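Local coordinates for lipase (Acinetobacter baumannii, PDB 4OPM), which probably hydrolyses ester bonds of lipids, as a putative triacylglycerol lipase of the alpha/beta hydrolase fold, at residues A[48-53]-A[114-119]. Residues are numbered along the deposited sequence; the frame is centred on the assembly and turned at random.
Sequences LLIHGL and IHIAGH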
loop_
_atom_site.group_PDB
_atom_site.type_symbol
_atom_site.label_atom_id
_atom_site.label_comp_id
_atom_site.label_asym_id
_atom_site.label_seq_id
_atom_site.Cartn_x
_atom_site.Cartn_y
_atom_site.Cartn_z
ATOM N N LEU A 48 -5.139 -1.572 9.530
ATOM C CA LEU A 48 -4.059 -2.270 8.836
ATOM C C LEU A 48 -3.766 -1.517 7.541
ATOM O O LEU A 48 -4.666 -1.380 6.707
ATOM C CB LEU A 48 -4.427 -3.746 8.569
ATOM C CG LEU A 48 -3.405 -4.592 7.784
ATOM C CD1 LEU A 48 -2.121 -4.803 8.583
ATOM C CD2 LEU A 48 -4.015 -5.942 7.370
ATOM N N LEU A 49 -2.522 -1.014 7.389
ATOM C CA LEU A 49 -2.117 -0.229 6.215
ATOM C C LEU A 49 -1.168 -1.031 5.373
ATOM O O LEU A 49 -0.137 -1.483 5.881
ATOM C CB LEU A 49 -1.487 1.128 6.613
ATOM C CG LEU A 49 -2.252 1.975 7.621
ATOM C CD1 LEU A 49 -1.499 3.259 7.932
ATOM C CD2 LEU A 49 -3.637 2.299 7.115
ATOM N N ILE A 50 -1.539 -1.249 4.086
ATOM C CA ILE A 50 -0.778 -2.114 3.167
ATOM C C ILE A 50 -0.146 -1.311 2.031
ATOM O O ILE A 50 -0.866 -0.741 1.212
ATOM C CB ILE A 50 -1.684 -3.248 2.592
ATOM C CG1 ILE A 50 -2.560 -3.907 3.682
ATOM C CG2 ILE A 50 -0.844 -4.294 1.826
ATOM C CD1 ILE A 50 -3.667 -4.809 3.131
ATOM N N HIS A 51 1.204 -1.286 1.979
ATOM C CA HIS A 51 1.949 -0.576 0.935
ATOM C C HIS A 51 1.880 -1.329 -0.416
ATOM O O HIS A 51 1.398 -2.466 -0.484
ATOM C CB HIS A 51 3.417 -0.338 1.359
ATOM C CG HIS A 51 4.239 -1.588 1.434
ATOM N ND1 HIS A 51 4.724 -2.210 0.287
ATOM C CD2 HIS A 51 4.651 -2.289 2.516
ATOM C CE1 HIS A 51 5.416 -3.257 0.713
ATOM N NE2 HIS A 51 5.409 -3.339 2.046
ATOM N N GLY A 52 2.406 -0.696 -1.459
ATOM C CA GLY A 52 2.407 -1.254 -2.807
ATOM C C GLY A 52 3.717 -1.880 -3.248
ATOM O O GLY A 52 4.639 -2.055 -2.441
ATOM N N LEU A 53 3.807 -2.195 -4.555
ATOM C CA LEU A 53 4.961 -2.871 -5.171
ATOM C C LEU A 53 6.241 -2.066 -5.003
ATOM O O LEU A 53 6.250 -0.879 -5.315
ATOM C CB LEU A 53 4.686 -3.128 -6.663
ATOM C CG LEU A 53 5.820 -3.714 -7.529
ATOM C CD1 LEU A 53 6.143 -5.131 -7.140
ATOM C CD2 LEU A 53 5.425 -3.678 -8.995
ATOM N N ILE A 114 -11.321 -5.520 11.254
ATOM C CA ILE A 114 -10.319 -4.464 11.247
ATOM C C ILE A 114 -10.478 -3.587 10.004
ATOM O O ILE A 114 -10.929 -4.049 8.955
ATOM C CB ILE A 114 -8.867 -5.006 11.404
ATOM C CG1 ILE A 114 -8.372 -5.772 10.150
ATOM C CG2 ILE A 114 -8.710 -5.818 12.712
ATOM C CD1 ILE A 114 -6.869 -6.120 10.142
ATOM N N HIS A 115 -10.139 -2.300 10.160
ATOM C CA HIS A 115 -10.176 -1.341 9.066
ATOM C C HIS A 115 -8.950 -1.616 8.209
ATOM O O HIS A 115 -7.851 -1.759 8.754
ATOM C CB HIS A 115 -10.142 0.082 9.603
ATOM C CG HIS A 115 -11.329 0.469 10.421
ATOM N ND1 HIS A 115 -12.532 0.793 9.829
ATOM C CD2 HIS A 115 -11.425 0.664 11.758
ATOM C CE1 HIS A 115 -13.337 1.141 10.822
ATOM N NE2 HIS A 115 -12.707 1.093 12.002
ATOM N N ILE A 116 -9.116 -1.728 6.894
ATOM C CA ILE A 116 -7.976 -2.023 6.029
ATOM C C ILE A 116 -7.816 -0.950 4.961
ATOM O O ILE A 116 -8.795 -0.514 4.377
ATOM C CB ILE A 116 -8.082 -3.448 5.409
ATOM C CG1 ILE A 116 -8.218 -4.523 6.523
ATOM C CG2 ILE A 116 -6.864 -3.749 4.533
ATOM C CD1 ILE A 116 -8.826 -5.772 6.094
ATOM N N ALA A 117 -6.563 -0.528 4.715
ATOM C CA ALA A 117 -6.247 0.456 3.678
ATOM C C ALA A 117 -5.135 -0.094 2.819
ATOM O O ALA A 117 -4.203 -0.715 3.331
ATOM C CB ALA A 117 -5.845 1.794 4.281
ATOM N N GLY A 118 -5.248 0.116 1.523
ATOM C CA GLY A 118 -4.250 -0.383 0.589
ATOM C C GLY A 118 -3.905 0.615 -0.488
ATOM O O GLY A 118 -4.796 1.220 -1.088
ATOM N N HIS A 119 -2.605 0.805 -0.724
ATOM C CA HIS A 119 -2.134 1.661 -1.801
ATOM C C HIS A 119 -1.650 0.792 -2.962
ATOM O O HIS A 119 -0.806 -0.084 -2.750
ATOM C CB HIS A 119 -1.001 2.612 -1.334
ATOM C CG HIS A 119 -0.383 3.378 -2.476
ATOM N ND1 HIS A 119 0.967 3.287 -2.762
ATOM C CD2 HIS A 119 -0.978 4.157 -3.413
ATOM C CE1 HIS A 119 1.150 4.012 -3.853
ATOM N NE2 HIS A 119 0.004 4.547 -4.284
HETATM O O HOH W 1 2.882 2.096 -1.004
#
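L48 pairs in parallel with strand 114-119, its neighbour inside the alpha/beta hydrolase sheet: its N gives a hydrogen bond to H115 O (2.8 Å), and its O takes one from A117 N, the donor lying nearly in line with the carbonyl. In one of two modelled conformers of I114, and so less certainly, the CD1 tip of that side chain lies against L48 CB. L49 turns to the other face of the sheet and sets its CD2 methyl against A117 CB (3.6 Å). At I50 the N binds A117 O, arriving 20° out of the carbonyl plane, while I50 O receives H119 N (3.0 Å). On the face shared with L48, the CD1 end of I50, whose CG1 stands anti to the carbonyl carbon (chi1 -44°), meets I116 CG2 at 3.6 Å, and A126 of helix 121-132 touches both isoleucines; G118, beside I50, adds no side chain there. Beyond the strand H51 swings away from H119 and closes onto its own neighbour: ND1 bonds G52 O, almost exactly in the ring plane, and NE2 goes to L78 N. G52 then sits over the end of strand 114-119, its CA 3.4 Å from H119 O. One water joins the two segments, accepting from G52 N and meeting H119 ND1 in the plane of that ring at 2.9 Å. NE2 of H119 is paired with H274 O, so both ring nitrogens are engaged. Four backbone bonds in a buried setting, flanked by aliphatic side chains, would help hold the strand end that leads into what is probably the nucleophile elbow, where water-linked H119 adjoins the probable Ser-His-Asp triad.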